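Local coordinates for protein endoglucanase E-5 (Thermobifida fusca, PDB 2CKR) that hydrolyses internal beta-1,4-glucosidic linkages in cellulose, lichenin and cereal beta-D-glucans, through the family 5 catalytic domain present here, at residues K10-G15 against D165-V170; R81-I86 against Q124-K129; T230-E235 against W262-Y267. The protein carries 1 engineered substitution. One frame throughout, in Å; residues are numbered along the deposited sequence. Where two conformers were deposited one is given.

In the fold
All three contacts lie in the catalytic domain, a (beta/alpha)8 barrel; contact 1 joins the N-terminal hairpin to it. Contacts 1 and 2 have centres about 17 Å apart and share one zinc ion, bound by Asp165 in the first and by the carbonyl of Ala127 in the second. Along the chain, contact 2 lies within the loop closed by contact 1. Contact 3 joins the last two barrel strands and holds Gln231, engineered from the probable nucleophile. The side chain of Gln231 is about 4 Å from that of Glu139, the probable proton donor. Contacts 1 and 3 have centres about 21 Å apart but meet inside the barrel, where Ile169 CD1 packs 3.9 Å from Thr230 CG2.

Contact 1: K10-G15 against D165-V170; sequences KVQVCG and DSVIIV. With ZN (zinc ion), chain G.
Lys10 and Asp165 cross at about a right angle and form a salt bridge. NZ of Lys10 is 2.7 Å from OD2 of Asp165. It comes from above the carboxylate plane rather than within it. The lysine chain is extended throughout, with CG anti to the backbone N (chi1 -169°), and this carries the ammonium group across to the acid. CE also lies against the carboxylate. The two oxygens of Asp165 divide the work. OD1 binds the zinc ion at 2.2 Å, while OD2 takes the lysine and a hydrogen from water 1, 2.7 Å away. That water is itself a zinc ligand, so it ties the second oxygen back to the metal. Asp163 and the carbonyl of Ala127 are the other ligands. The lysine and the zinc would both be expected to favour a charged carboxylate.

Strand 12-14 pairs with strand 17-19 in a small antiparallel sheet. It lies beside the N-terminal end of the (beta/alpha)8 barrel, where the chain after Asp165 enters the barrel strand that includes residues 168-170.

Gln12 turns back through a bend at chi2. Its amide stands almost perpendicular to the carboxylate of Asp165 and points NE2 at two backbone oxygens. NE2 donates to Val11 O at 2.9 Å, close to the amide plane. The second bond, from NE2 to Asp165 O, is nearly straight, but its 2.5 Å length is doubtful because Gln12 has two conformers. Further along, Val167 CG2 packs 4.1 Å from Gln12 CA and also rests near Val11 O.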
loop_
_atom_site.group_PDB
_atom_site.type_symbol
_atom_site.label_atom_id
_atom_site.label_comp_id
_atom_site.label_asym_id
_atom_site.label_seq_id
_atom_site.Cartn_x
_atom_site.Cartn_y
_atom_site.Cartn_z
ATOM N N LYS A 10 -5.449 -17.760 1.055
ATOM C CA LYS A 10 -4.134 -17.533 0.454
ATOM C C LYS A 10 -4.249 -16.879 -0.932
ATOM O O LYS A 10 -4.267 -17.555 -1.971
ATOM C CB LYS A 10 -3.399 -18.879 0.377
ATOM C CG LYS A 10 -1.927 -18.827 0.030
ATOM C CD LYS A 10 -1.422 -20.267 -0.141
ATOM C CE LYS A 10 0.087 -20.344 -0.290
ATOM N NZ LYS A 10 0.637 -21.655 0.195
ATOM N N VAL A 11 -4.322 -15.555 -0.936
ATOM C CA VAL A 11 -4.481 -14.795 -2.172
ATOM C C VAL A 11 -3.245 -14.959 -3.082
ATOM O O VAL A 11 -2.116 -15.090 -2.601
ATOM C CB VAL A 11 -4.792 -13.298 -1.892
ATOM C CG1 VAL A 11 -6.156 -13.146 -1.194
ATOM C CG2 VAL A 11 -3.682 -12.627 -1.094
ATOM N N GLN A 12 -3.489 -15.030 -4.388
ATOM C CA GLN A 12 -2.438 -15.128 -5.410
ATOM C C GLN A 12 -2.899 -14.385 -6.665
ATOM O O GLN A 12 -4.086 -14.212 -6.878
ATOM C CB GLN A 12 -2.168 -16.593 -5.794
ATOM C CG GLN A 12 -1.764 -17.549 -4.663
ATOM C CD GLN A 12 -0.271 -17.529 -4.364
ATOM O OE1 GLN A 12 0.495 -18.370 -4.877
ATOM N NE2 GLN A 12 0.152 -16.583 -3.530
ATOM N N VAL A 13 -1.964 -13.954 -7.504
ATOM C CA VAL A 13 -2.315 -13.407 -8.814
ATOM C C VAL A 13 -2.818 -14.541 -9.696
ATOM O O VAL A 13 -2.248 -15.628 -9.689
ATOM C CB VAL A 13 -1.118 -12.731 -9.474
ATOM C CG1 VAL A 13 -1.428 -12.363 -10.942
ATOM C CG2 VAL A 13 -0.695 -11.501 -8.653
ATOM N N CYS A 14 -3.913 -14.298 -10.406
ATOM C CA CYS A 14 -4.381 -15.212 -11.443
ATOM C C CYS A 14 -4.681 -14.361 -12.657
ATOM O O CYS A 14 -5.557 -13.508 -12.615
ATOM C CB CYS A 14 -5.615 -15.988 -10.999
ATOM S SG CYS A 14 -6.128 -17.306 -12.136
ATOM N N GLY A 15 -3.930 -14.575 -13.733
ATOM C CA GLY A 15 -4.047 -13.741 -14.913
ATOM C C GLY A 15 -3.585 -12.334 -14.584
ATOM O O GLY A 15 -2.453 -12.159 -14.154
ATOM N N ASP A 165 5.582 -18.327 -1.951
ATOM C CA ASP A 165 4.209 -18.128 -2.429
ATOM C C ASP A 165 3.635 -16.718 -2.225
ATOM O O ASP A 165 2.510 -16.448 -2.618
ATOM C CB ASP A 165 3.244 -19.183 -1.848
ATOM C CG ASP A 165 3.451 -19.452 -0.370
ATOM O OD1 ASP A 165 3.987 -18.585 0.352
ATOM O OD2 ASP A 165 3.098 -20.533 0.161
ATOM N N SER A 166 4.415 -15.815 -1.654
ATOM C CA SER A 166 3.886 -14.495 -1.319
ATOM C C SER A 166 3.829 -13.582 -2.542
ATOM O O SER A 166 4.646 -13.688 -3.462
ATOM C CB SER A 166 4.726 -13.850 -0.233
ATOM O OG SER A 166 6.003 -13.524 -0.736
ATOM N N VAL A 167 2.822 -12.723 -2.559
ATOM C CA VAL A 167 2.666 -11.723 -3.599
ATOM C C VAL A 167 3.591 -10.541 -3.319
ATOM O O VAL A 167 3.692 -10.077 -2.180
ATOM C CB VAL A 167 1.194 -11.231 -3.647
ATOM C CG1 VAL A 167 1.023 -10.077 -4.637
ATOM C CG2 VAL A 167 0.263 -12.382 -3.976
ATOM N N ILE A 168 4.274 -10.071 -4.359
ATOM C CA ILE A 168 5.155 -8.913 -4.253
ATOM C C ILE A 168 4.623 -7.775 -5.132
ATOM O O ILE A 168 4.240 -8.014 -6.281
ATOM C CB ILE A 168 6.593 -9.308 -4.653
ATOM C CG1 ILE A 168 7.132 -10.363 -3.674
ATOM C CG2 ILE A 168 7.509 -8.091 -4.657
ATOM C CD1 ILE A 168 8.455 -11.002 -4.102
ATOM N N ILE A 169 4.602 -6.564 -4.578
ATOM C CA ILE A 169 4.166 -5.360 -5.279
ATOM C C ILE A 169 5.379 -4.497 -5.602
ATOM O O ILE A 169 6.185 -4.196 -4.724
ATOM C CB ILE A 169 3.163 -4.547 -4.440
ATOM C CG1 ILE A 169 1.960 -5.421 -4.066
ATOM C CG2 ILE A 169 2.729 -3.288 -5.216
ATOM C CD1 ILE A 169 1.029 -4.790 -3.031
ATOM N N VAL A 170 5.488 -4.095 -6.862
ATOM C CA VAL A 170 6.649 -3.375 -7.360
ATOM C C VAL A 170 6.261 -1.950 -7.716
ATOM O O VAL A 170 5.320 -1.736 -8.468
ATOM C CB VAL A 170 7.210 -4.054 -8.609
ATOM C CG1 VAL A 170 8.385 -3.250 -9.192
ATOM C CG2 VAL A 170 7.620 -5.491 -8.297
HETATM ZN ZN ZN G . 4.267 -18.334 2.479
HETATM O O HOH W 1 2.528 -19.685 2.681
#

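Contact 2: R81-I86 against Q124-K129; sequences RMHQLI and QRHASK. With ZN (zinc ion), chain G.
His83 and His126 carry most of this contact, with Ile86 beside them. They join two neighbouring helices on the outside of the (beta/alpha)8 barrel. Helix 75-90 supplies His83 and Ile86. Arg125 stands in the last turn of helix 112-125, and His126 is the first residue to leave helical geometry after it.

The two imidazoles meet obliquely, with their planes at 74°. ND1 of His83 lies 3.2 Å from NE2 of His126, at the edge of the His126 ring. The far nitrogen of His83, NE2, is hydrogen-bonded to Glu121 of helix 112-125, which helps fix the turn of the ring.

Arg125 folds round His83 through bends at chi2 and chi3. Its CG sits over the His83 ring face, 4.1 Å from the centroid, in a CH-pi contact. The guanidinium then curls back, so that CD2 of His83 faces one side of it, 3.2 Å from Arg125 CZ. The ring and guanidinium planes are 50° apart, so they do not stack.

Ile86 covers one face of His126. Its CG2 is 3.7 Å from the ring centroid, almost on the ring normal, in a second CH-pi contact. CD1 touches the same ring near NE2. Arg125 CG lies on the opposite face of His126, toward its rim.

His126 opens a type I turn that runs to Lys129, and Ala127 O within it binds the zinc ion. The turn brings Lys129 back beside His126. Lys129 NZ forms a salt bridge with Asp87 and donates to His126 ND1 at 2.9 Å, close to the ring plane.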
loop_
_atom_site.group_PDB
_atom_site.type_symbol
_atom_site.label_atom_id
_atom_site.label_comp_id
_atom_site.label_asym_id
_atom_site.label_seq_id
_atom_site.Cartn_x
_atom_site.Cartn_y
_atom_site.Cartn_z
ATOM N N ARG A 81 9.217 -3.888 15.720
ATOM C CA ARG A 81 7.883 -3.286 15.700
ATOM C C ARG A 81 7.074 -3.769 14.474
ATOM O O ARG A 81 5.865 -3.982 14.569
ATOM C CB ARG A 81 7.999 -1.765 15.750
ATOM C CG ARG A 81 6.675 -1.009 15.664
ATOM C CD ARG A 81 5.643 -1.410 16.715
ATOM N NE ARG A 81 4.557 -0.435 16.772
ATOM C CZ ARG A 81 3.344 -0.654 17.281
ATOM N NH1 ARG A 81 3.017 -1.827 17.789
ATOM N NH2 ARG A 81 2.447 0.321 17.283
ATOM N N MET A 82 7.745 -3.975 13.344
ATOM C CA MET A 82 7.060 -4.492 12.166
ATOM C C MET A 82 6.579 -5.933 12.407
ATOM O O MET A 82 5.474 -6.265 12.011
ATOM C CB MET A 82 7.922 -4.398 10.905
ATOM C CG MET A 82 8.167 -2.961 10.395
ATOM S SD MET A 82 6.722 -2.052 9.757
ATOM C CE MET A 82 6.689 -2.584 8.063
ATOM N N HIS A 83 7.386 -6.774 13.063
ATOM C CA HIS A 83 6.958 -8.151 13.393
ATOM C C HIS A 83 5.702 -8.090 14.272
ATOM O O HIS A 83 4.777 -8.893 14.123
ATOM C CB HIS A 83 8.002 -8.934 14.203
ATOM C CG HIS A 83 9.161 -9.457 13.410
ATOM N ND1 HIS A 83 9.177 -9.509 12.037
ATOM C CD2 HIS A 83 10.348 -9.961 13.816
ATOM C CE1 HIS A 83 10.330 -10.014 11.630
ATOM N NE2 HIS A 83 11.064 -10.284 12.689
ATOM N N GLN A 84 5.714 -7.164 15.220
ATOM C CA GLN A 84 4.603 -7.007 16.141
ATOM C C GLN A 84 3.349 -6.566 15.406
ATOM O O GLN A 84 2.268 -7.057 15.686
ATOM C CB GLN A 84 4.945 -5.988 17.226
ATOM C CG GLN A 84 3.869 -5.785 18.299
ATOM C CD GLN A 84 4.389 -4.901 19.428
ATOM O OE1 GLN A 84 4.695 -3.728 19.209
ATOM N NE2 GLN A 84 4.546 -5.478 20.620
ATOM N N LEU A 85 3.492 -5.638 14.460
ATOM C CA LEU A 85 2.341 -5.120 13.725
ATOM C C LEU A 85 1.800 -6.147 12.742
ATOM O O LEU A 85 0.602 -6.224 12.527
ATOM C CB LEU A 85 2.696 -3.799 13.000
ATOM C CG LEU A 85 2.890 -2.541 13.864
ATOM C CD1 LEU A 85 3.534 -1.416 13.051
ATOM C CD2 LEU A 85 1.576 -2.054 14.461
ATOM N N ILE A 86 2.673 -6.950 12.144
ATOM C CA ILE A 86 2.229 -8.009 11.244
ATOM C C ILE A 86 1.384 -9.015 12.053
ATOM O O ILE A 86 0.311 -9.422 11.613
ATOM C CB ILE A 86 3.438 -8.686 10.579
ATOM C CG1 ILE A 86 4.085 -7.736 9.554
ATOM C CG2 ILE A 86 3.037 -10.033 9.925
ATOM C CD1 ILE A 86 5.530 -8.082 9.238
ATOM N N GLN A 124 11.453 -14.883 6.425
ATOM C CA GLN A 124 11.728 -16.113 7.173
ATOM C C GLN A 124 10.744 -16.253 8.334
ATOM O O GLN A 124 10.135 -17.315 8.525
ATOM C CB GLN A 124 13.177 -16.154 7.678
ATOM C CG GLN A 124 13.610 -17.515 8.229
ATOM C CD GLN A 124 13.210 -17.753 9.686
ATOM O OE1 GLN A 124 13.039 -16.809 10.467
ATOM N NE2 GLN A 124 13.061 -19.024 10.051
ATOM N N ARG A 125 10.570 -15.172 9.088
ATOM C CA ARG A 125 9.692 -15.179 10.255
ATOM C C ARG A 125 8.237 -15.472 9.910
ATOM O O ARG A 125 7.571 -16.211 10.648
ATOM C CB ARG A 125 9.764 -13.836 10.984
ATOM C CG ARG A 125 9.002 -13.789 12.317
ATOM C CD ARG A 125 9.659 -14.579 13.439
ATOM N NE ARG A 125 10.783 -13.860 14.052
ATOM C CZ ARG A 125 10.672 -12.902 14.984
ATOM N NH1 ARG A 125 9.483 -12.500 15.435
ATOM N NH2 ARG A 125 11.766 -12.323 15.458
ATOM N N HIS A 126 7.754 -14.901 8.808
ATOM C CA HIS A 126 6.326 -14.934 8.467
ATOM C C HIS A 126 5.998 -15.826 7.276
ATOM O O HIS A 126 4.911 -15.742 6.721
ATOM C CB HIS A 126 5.819 -13.499 8.242
ATOM C CG HIS A 126 6.027 -12.625 9.433
ATOM N ND1 HIS A 126 5.401 -12.868 10.637
ATOM C CD2 HIS A 126 6.836 -11.558 9.635
ATOM C CE1 HIS A 126 5.805 -11.977 11.526
ATOM N NE2 HIS A 126 6.680 -11.174 10.947
ATOM N N ALA A 127 6.921 -16.715 6.922
ATOM C CA ALA A 127 6.752 -17.613 5.769
ATOM C C ALA A 127 5.478 -18.469 5.807
ATOM O O ALA A 127 4.877 -18.719 4.773
ATOM C CB ALA A 127 7.977 -18.520 5.625
ATOM N N SER A 128 5.081 -18.928 6.986
ATOM C CA SER A 128 3.890 -19.778 7.131
ATOM C C SER A 128 2.548 -19.016 7.014
ATOM O O SER A 128 1.492 -19.630 6.820
ATOM C CB SER A 128 3.948 -20.517 8.463
ATOM O OG SER A 128 3.896 -19.600 9.543
ATOM N N LYS A 129 2.580 -17.698 7.168
ATOM C CA LYS A 129 1.385 -16.872 7.002
ATOM C C LYS A 129 0.975 -16.828 5.526
ATOM O O LYS A 129 1.831 -16.911 4.646
ATOM C CB LYS A 129 1.637 -15.452 7.513
ATOM C CG LYS A 129 1.876 -15.352 9.028
ATOM C CD LYS A 129 1.867 -13.899 9.504
ATOM C CE LYS A 129 1.831 -13.766 11.023
ATOM N NZ LYS A 129 3.083 -14.214 11.686
HETATM ZN ZN ZN G . 4.267 -18.334 2.479
HETATM O O HOH W 1 2.528 -19.685 2.681
#

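Contact 3: T230-E235 against W262-Y267; sequences TQFGTE and WTKWNY. Engineered in segment 230-235: Gln231 (natural residue Glu).
Thr263 OG1 donates to Thr230 O at 2.8 Å, reaching it from above the carbonyl plane. Further along, Trp265 N donates to Phe232 O at 2.9 Å in a fairly straight bond. Phe232 N is buried with no partner in the model.

Gln231 is engineered from glutamate, the probable nucleophile. Its amide stacks on the Trp265 ring, with the planes 14° apart and CD 3.5 Å from Trp265 CE3. Its CG is anti to the backbone N (chi1 -155°) and the chain runs on extended beside the tryptophan. Tyr206 OH pairs with Gln231 NE2 and Arg61 with Gln231 OE1. These bonds fix the amide beside Glu139, the probable proton donor.

Water 2 donates to both Glu235 OE1 and Trp265 O, so it bridges the two segments. Ser273 pairs with the other carboxylate oxygen of Glu235. The salt bridge from Lys264 NZ to Glu235 OE1 is long, at 3.9 Å.

On the other side of the strands, Phe232 turns its edge to the face of Trp262, with CE1 3.4 Å from Trp262 CE3. Lys264 CG makes a CH-pi contact with one face of the phenyl ring, toward its rim.

The two strands are the last of the barrel, joined by a beta-alpha-beta crossover through helix 245-258. Trp262 packs against that helix and helix 295-305, while Thr263 and Trp265 touch strand 59-65.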
loop_
_atom_site.group_PDB
_atom_site.type_symbol
_atom_site.label_atom_id
_atom_site.label_comp_id
_atom_site.label_asym_id
_atom_site.label_seq_id
_atom_site.Cartn_x
_atom_site.Cartn_y
_atom_site.Cartn_z
ATOM N N THR A 230 -1.592 1.190 -3.865
ATOM C CA THR A 230 -1.098 1.102 -2.488
ATOM C C THR A 230 -1.162 2.433 -1.763
ATOM O O THR A 230 -1.008 2.477 -0.545
ATOM C CB THR A 230 0.340 0.554 -2.433
ATOM O OG1 THR A 230 1.170 1.267 -3.344
ATOM C CG2 THR A 230 0.414 -0.894 -2.911
ATOM N N GLN A 231 -1.367 3.521 -2.495
ATOM C CA GLN A 231 -1.477 4.834 -1.870
ATOM C C GLN A 231 -2.321 5.779 -2.712
ATOM O O GLN A 231 -2.011 6.020 -3.872
ATOM C CB GLN A 231 -0.074 5.433 -1.672
ATOM C CG GLN A 231 0.012 6.431 -0.560
ATOM C CD GLN A 231 1.439 6.868 -0.268
ATOM O OE1 GLN A 231 2.277 6.055 0.115
ATOM N NE2 GLN A 231 1.709 8.169 -0.421
ATOM N N PHE A 232 -3.398 6.298 -2.139
ATOM C CA PHE A 232 -4.173 7.324 -2.828
ATOM C C PHE A 232 -4.840 8.272 -1.862
ATOM O O PHE A 232 -5.068 7.939 -0.704
ATOM C CB PHE A 232 -5.204 6.710 -3.782
ATOM C CG PHE A 232 -6.500 6.310 -3.118
ATOM C CD1 PHE A 232 -6.628 5.066 -2.542
ATOM C CD2 PHE A 232 -7.576 7.184 -3.062
ATOM C CE1 PHE A 232 -7.801 4.698 -1.935
ATOM C CE2 PHE A 232 -8.764 6.813 -2.442
ATOM C CZ PHE A 232 -8.876 5.565 -1.893
ATOM N N GLY A 233 -5.123 9.477 -2.341
ATOM C CA GLY A 233 -5.870 10.451 -1.565
ATOM C C GLY A 233 -6.933 11.106 -2.422
ATOM O O GLY A 233 -6.956 10.928 -3.644
ATOM N N THR A 234 -7.817 11.850 -1.762
ATOM C CA THR A 234 -8.859 12.626 -2.422
ATOM C C THR A 234 -8.472 14.090 -2.571
ATOM O O THR A 234 -9.209 14.841 -3.188
ATOM C CB THR A 234 -10.185 12.540 -1.628
ATOM O OG1 THR A 234 -9.989 13.000 -0.279
ATOM C CG2 THR A 234 -10.633 11.110 -1.470
ATOM N N GLU A 235 -7.317 14.490 -2.032
ATOM C CA GLU A 235 -6.903 15.892 -2.031
ATOM C C GLU A 235 -5.767 16.060 -3.045
ATOM O O GLU A 235 -5.681 15.292 -3.989
ATOM C CB GLU A 235 -6.523 16.374 -0.619
ATOM C CG GLU A 235 -5.699 15.394 0.200
ATOM C CD GLU A 235 -6.572 14.381 0.922
ATOM O OE1 GLU A 235 -6.315 13.166 0.772
ATOM O OE2 GLU A 235 -7.525 14.795 1.626
ATOM N N TRP A 262 -7.089 -1.387 -3.079
ATOM C CA TRP A 262 -6.533 -0.107 -2.701
ATOM C C TRP A 262 -6.367 0.072 -1.206
ATOM O O TRP A 262 -7.081 -0.538 -0.412
ATOM C CB TRP A 262 -7.379 1.027 -3.260
ATOM C CG TRP A 262 -8.891 1.026 -3.040
ATOM C CD1 TRP A 262 -9.829 0.697 -3.964
ATOM C CD2 TRP A 262 -9.620 1.502 -1.891
ATOM N NE1 TRP A 262 -11.095 0.911 -3.467
ATOM C CE2 TRP A 262 -10.996 1.398 -2.193
ATOM C CE3 TRP A 262 -9.254 1.969 -0.617
ATOM C CZ2 TRP A 262 -11.995 1.748 -1.283
ATOM C CZ3 TRP A 262 -10.262 2.343 0.281
ATOM C CH2 TRP A 262 -11.603 2.221 -0.053
ATOM N N THR A 263 -5.397 0.909 -0.837
ATOM C CA THR A 263 -5.241 1.359 0.548
ATOM C C THR A 263 -5.102 2.884 0.573
ATOM O O THR A 263 -4.221 3.438 -0.064
ATOM C CB THR A 263 -4.042 0.672 1.244
ATOM O OG1 THR A 263 -2.905 0.626 0.367
ATOM C CG2 THR A 263 -4.362 -0.808 1.519
ATOM N N LYS A 264 -5.973 3.547 1.324
ATOM C CA LYS A 264 -6.010 5.001 1.347
ATOM C C LYS A 264 -4.946 5.593 2.276
ATOM O O LYS A 264 -4.714 5.086 3.368
ATOM C CB LYS A 264 -7.394 5.492 1.772
ATOM C CG LYS A 264 -7.627 6.975 1.491
ATOM C CD LYS A 264 -8.920 7.466 2.110
ATOM C CE LYS A 264 -9.107 8.992 1.987
ATOM N NZ LYS A 264 -7.842 9.785 2.121
ATOM N N TRP A 265 -4.311 6.672 1.818
ATOM C CA TRP A 265 -3.385 7.459 2.609
ATOM C C TRP A 265 -4.212 8.516 3.347
ATOM O O TRP A 265 -4.746 9.406 2.678
ATOM C CB TRP A 265 -2.444 8.162 1.629
ATOM C CG TRP A 265 -1.298 8.892 2.205
ATOM C CD1 TRP A 265 -1.114 10.249 2.226
ATOM C CD2 TRP A 265 -0.127 8.324 2.782
ATOM N NE1 TRP A 265 0.085 10.552 2.823
ATOM C CE2 TRP A 265 0.713 9.391 3.176
ATOM C CE3 TRP A 265 0.287 7.011 3.055
ATOM C CZ2 TRP A 265 1.944 9.185 3.798
ATOM C CZ3 TRP A 265 1.514 6.808 3.662
ATOM C CH2 TRP A 265 2.331 7.892 4.023
ATOM N N ASN A 266 -4.343 8.487 4.675
ATOM C CA ASN A 266 -3.692 7.568 5.608
ATOM C C ASN A 266 -4.420 7.499 6.968
ATOM O O ASN A 266 -5.216 8.386 7.314
ATOM C CB ASN A 266 -2.225 7.980 5.841
ATOM C CG ASN A 266 -2.091 9.376 6.457
ATOM O OD1 ASN A 266 -2.315 9.570 7.645
ATOM N ND2 ASN A 266 -1.712 10.348 5.640
ATOM N N TYR A 267 -4.090 6.465 7.735
ATOM C CA TYR A 267 -4.716 6.149 9.026
ATOM C C TYR A 267 -3.909 6.761 10.157
ATOM O O TYR A 267 -3.162 6.076 10.876
ATOM C CB TYR A 267 -4.813 4.619 9.188
ATOM C CG TYR A 267 -5.871 4.148 10.170
ATOM C CD1 TYR A 267 -7.232 4.349 9.906
ATOM C CD2 TYR A 267 -5.514 3.515 11.368
ATOM C CE1 TYR A 267 -8.218 3.926 10.794
ATOM C CE2 TYR A 267 -6.500 3.074 12.264
ATOM C CZ TYR A 267 -7.844 3.288 11.970
ATOM O OH TYR A 267 -8.814 2.880 12.851
HETATM O O HOH W 2 -4.048 11.812 1.300
#